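Local coordinates for nine-heme cytochrome c (Desulfovibrio desulfuricans, PDB 1OFW), which carries electrons through nine c-type hemes and may form part of a transmembrane redox complex that passes electrons to the cytoplasm for sulfate reduction, at residues M30-F35 against H131-S136. Residues are numbered along the deposited sequence; the frame is centred on the assembly and turned at random.
With HEC (heme c), chain G.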
loop_
_atom_site.group_PDB
_atom_site.type_symbol
_atom_site.label_atom_id
_atom_site.label_comp_id
_atom_site.label_asym_id
_atom_site.label_seq_id
_atom_site.Cartn_x
_atom_site.Cartn_y
_atom_site.Cartn_z
ATOM N N MET A 30 -3.589 7.910 -17.562
ATOM C CA MET A 30 -4.123 6.897 -16.657
ATOM C C MET A 30 -5.635 7.053 -16.520
ATOM O O MET A 30 -6.201 8.115 -16.812
ATOM C CB MET A 30 -3.514 7.037 -15.255
ATOM C CG MET A 30 -1.998 6.935 -15.212
ATOM S SD MET A 30 -1.398 5.262 -15.531
ATOM C CE MET A 30 -1.960 4.430 -14.050
ATOM N N LYS A 31 -6.334 6.026 -16.034
ATOM C CA LYS A 31 -7.708 6.179 -15.588
ATOM C C LYS A 31 -7.730 7.266 -14.530
ATOM O O LYS A 31 -6.847 7.314 -13.671
ATOM C CB LYS A 31 -8.274 4.900 -14.971
ATOM C CG LYS A 31 -8.467 3.802 -16.020
ATOM C CD LYS A 31 -8.979 2.560 -15.315
ATOM C CE LYS A 31 -9.330 1.484 -16.324
ATOM N NZ LYS A 31 -9.882 0.315 -15.560
ATOM N N PRO A 32 -8.710 8.172 -14.563
ATOM C CA PRO A 32 -8.849 9.107 -13.453
ATOM C C PRO A 32 -9.027 8.419 -12.106
ATOM O O PRO A 32 -9.418 7.263 -12.021
ATOM C CB PRO A 32 -10.083 9.921 -13.845
ATOM C CG PRO A 32 -10.121 9.829 -15.343
ATOM C CD PRO A 32 -9.660 8.404 -15.653
ATOM N N VAL A 33 -8.729 9.151 -11.057
ATOM C CA VAL A 33 -8.786 8.675 -9.666
ATOM C C VAL A 33 -10.026 9.175 -8.948
ATOM O O VAL A 33 -10.256 10.391 -8.939
ATOM C CB VAL A 33 -7.535 9.146 -8.917
ATOM C CG1 VAL A 33 -7.612 8.785 -7.456
ATOM C CG2 VAL A 33 -6.272 8.557 -9.551
ATOM N N VAL A 34 -10.787 8.266 -8.356
ATOM C CA VAL A 34 -11.915 8.696 -7.528
ATOM C C VAL A 34 -11.438 8.680 -6.078
ATOM O O VAL A 34 -11.120 7.641 -5.494
ATOM C CB VAL A 34 -13.143 7.821 -7.715
ATOM C CG1 VAL A 34 -14.264 8.333 -6.814
ATOM C CG2 VAL A 34 -13.608 7.828 -9.165
ATOM N N PHE A 35 -11.312 9.847 -5.490
ATOM C CA PHE A 35 -10.809 10.090 -4.166
ATOM C C PHE A 35 -11.992 10.212 -3.216
ATOM O O PHE A 35 -12.877 11.036 -3.451
ATOM C CB PHE A 35 -9.969 11.365 -4.160
ATOM C CG PHE A 35 -9.483 11.760 -2.783
ATOM C CD1 PHE A 35 -8.490 11.033 -2.136
ATOM C CD2 PHE A 35 -10.006 12.834 -2.103
ATOM C CE1 PHE A 35 -8.030 11.368 -0.900
ATOM C CE2 PHE A 35 -9.526 13.163 -0.857
ATOM C CZ PHE A 35 -8.555 12.441 -0.205
ATOM N N HIS A 131 -6.296 4.517 -9.530
ATOM C CA HIS A 131 -6.711 4.774 -10.916
ATOM C C HIS A 131 -7.837 3.809 -11.267
ATOM O O HIS A 131 -7.657 2.752 -11.866
ATOM C CB HIS A 131 -5.482 4.668 -11.830
ATOM C CG HIS A 131 -4.454 5.736 -11.585
ATOM N ND1 HIS A 131 -4.596 7.005 -12.160
ATOM C CD2 HIS A 131 -3.301 5.789 -10.881
ATOM C CE1 HIS A 131 -3.580 7.754 -11.800
ATOM N NE2 HIS A 131 -2.760 7.055 -11.017
ATOM N N ASN A 132 -9.011 4.183 -10.780
ATOM C CA ASN A 132 -10.102 3.267 -10.445
ATOM C C ASN A 132 -11.448 3.690 -10.991
ATOM O O ASN A 132 -12.472 3.158 -10.521
ATOM C CB ASN A 132 -10.150 3.183 -8.908
ATOM C CG ASN A 132 -10.535 4.463 -8.204
ATOM O OD1 ASN A 132 -10.908 5.452 -8.807
ATOM N ND2 ASN A 132 -10.479 4.525 -6.881
ATOM N N ILE A 133 -11.532 4.594 -11.925
ATOM C CA ILE A 133 -12.807 5.107 -12.439
ATOM C C ILE A 133 -13.782 4.084 -12.988
ATOM O O ILE A 133 -13.413 3.115 -13.641
ATOM C CB ILE A 133 -12.584 6.115 -13.608
ATOM C CG1 ILE A 133 -13.851 6.939 -13.883
ATOM C CG2 ILE A 133 -12.107 5.445 -14.889
ATOM C CD1 ILE A 133 -14.260 7.857 -12.770
ATOM N N THR A 134 -15.078 4.388 -12.815
ATOM C CA THR A 134 -16.132 3.586 -13.383
ATOM C C THR A 134 -16.005 3.454 -14.901
ATOM O O THR A 134 -15.700 4.400 -15.616
ATOM C CB THR A 134 -17.551 4.094 -13.074
ATOM O OG1 THR A 134 -18.495 3.349 -13.865
ATOM C CG2 THR A 134 -17.712 5.554 -13.466
ATOM N N PRO A 135 -16.254 2.246 -15.429
ATOM C CA PRO A 135 -16.288 2.077 -16.885
ATOM C C PRO A 135 -17.328 2.922 -17.566
ATOM O O PRO A 135 -17.269 3.128 -18.772
ATOM C CB PRO A 135 -16.696 0.608 -17.061
ATOM C CG PRO A 135 -16.187 -0.046 -15.817
ATOM C CD PRO A 135 -16.465 0.959 -14.725
ATOM N N SER A 136 -18.288 3.464 -16.845
ATOM C CA SER A 136 -19.318 4.293 -17.458
ATOM C C SER A 136 -18.852 5.652 -17.947
ATOM O O SER A 136 -19.482 6.294 -18.801
ATOM C CB SER A 136 -20.434 4.493 -16.417
ATOM O OG SER A 136 -20.935 3.221 -16.034
HETATM FE FE HEC G . -1.065 7.805 -10.215
HETATM C CHA HEC G . -1.832 10.852 -11.583
HETATM C CHB HEC G . 0.705 7.025 -13.022
HETATM C CHC HEC G . -0.244 4.790 -8.851
HETATM C CHD HEC G . -2.803 8.638 -7.397
HETATM N NA HEC G . -0.640 8.771 -11.911
HETATM C C1A HEC G . -1.005 10.062 -12.323
HETATM C C2A HEC G . -0.337 10.413 -13.555
HETATM C C3A HEC G . 0.362 9.336 -13.936
HETATM C C4A HEC G . 0.173 8.294 -12.930
HETATM C CMA HEC G . 1.228 9.148 -15.197
HETATM C CAA HEC G . -0.433 11.790 -14.224
HETATM C CBA HEC G . -1.714 11.971 -15.066
HETATM C CGA HEC G . -1.795 11.073 -16.283
HETATM O O1A HEC G . -0.873 11.172 -17.150
HETATM O O2A HEC G . -2.785 10.308 -16.385
HETATM N NB HEC G . -0.000 6.235 -10.830
HETATM C C1B HEC G . 0.618 6.043 -12.054
HETATM C C2B HEC G . 1.130 4.689 -12.143
HETATM C C3B HEC G . 0.871 4.088 -10.958
HETATM C C4B HEC G . 0.177 5.049 -10.137
HETATM C CMB HEC G . 1.787 4.107 -13.407
HETATM C CAB HEC G . 1.166 2.661 -10.486
HETATM C CBB HEC G . 2.676 2.320 -10.701
HETATM N NC HEC G . -1.479 6.893 -8.497
HETATM C C1C HEC G . -1.042 5.640 -8.109
HETATM C C2C HEC G . -1.552 5.347 -6.799
HETATM C C3C HEC G . -2.277 6.412 -6.389
HETATM C C4C HEC G . -2.208 7.384 -7.444
HETATM C CMC HEC G . -1.296 3.995 -6.101
HETATM C CAC HEC G . -3.128 6.573 -5.116
HETATM C CBC HEC G . -2.336 6.315 -3.813
HETATM N ND HEC G . -2.127 9.392 -9.627
HETATM C C1D HEC G . -2.831 9.521 -8.450
HETATM C C2D HEC G . -3.636 10.733 -8.491
HETATM C C3D HEC G . -3.389 11.325 -9.671
HETATM C C4D HEC G . -2.410 10.534 -10.366
HETATM C CMD HEC G . -4.571 11.211 -7.354
HETATM C CAD HEC G . -4.045 12.617 -10.210
HETATM C CBD HEC G . -5.377 12.270 -10.940
HETATM C CGD HEC G . -5.170 11.760 -12.337
HETATM O O1D HEC G . -5.629 10.639 -12.727
HETATM O O2D HEC G . -4.533 12.518 -13.118
HETATM O O HOH W 1 -11.550 1.059 -13.233
HETATM O O HOH W 2 -12.824 1.715 -15.792
#
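The imidazole of His-131 lies between two methyl groups from 30-35. Val-33 CG2 packs over one face, 3.7 Å from the centroid of the His-131 ring. Met-30 CE packs over the opposite face; both are CH-pi contacts. The bends of the Met-30 chain at chi2 and chi3 (-71° and -69°) lay CG, SD and CE along the heme, and CE also sits over the His-131 ring. At the ring edge, His-131 ND1 donates to Lys-31 O at 2.7 Å. The carbonyl oxygen lies in the ring plane and the bond is nearly straight. His-131 NE2 binds the iron of heme 5 at 2.0 Å, and His-81 is the other axial ligand.

Beyond the ring, the side chain of Asn-132 turns back to the strand. Asn-132 OD1 accepts from Val-34 N at 2.9 Å, in the carbonyl plane and on a lone pair. Pro-32 O takes weak, bent bonds from Asn-132 N and Ile-133 N. Ile-133 CG2 meets Lys-31 CB and Pro-32 CD, while Ile-133 CD1 reaches Val-34 CG2 at 3.7 Å. Helix 152-164 also packs on Val-34 and Ile-133. Two waters link Lys-31 NZ to Ile-133 O, one of them held weakly by the lysine.

The contact joins the start of strand 33-36 to the final histidine of the CXXCH heme motif (Cys-127 to His-131) and the loop that follows, before helix 139-147. Met-30 N donates a hydrogen bond to HEC O2A, a propionate oxygen of the same heme, at 2.8 Å. The short ND1 bond and the two covered faces fix the rotation of the axial imidazole. That bond probably gives the ring some imidazolate character, which would favour oxidised iron.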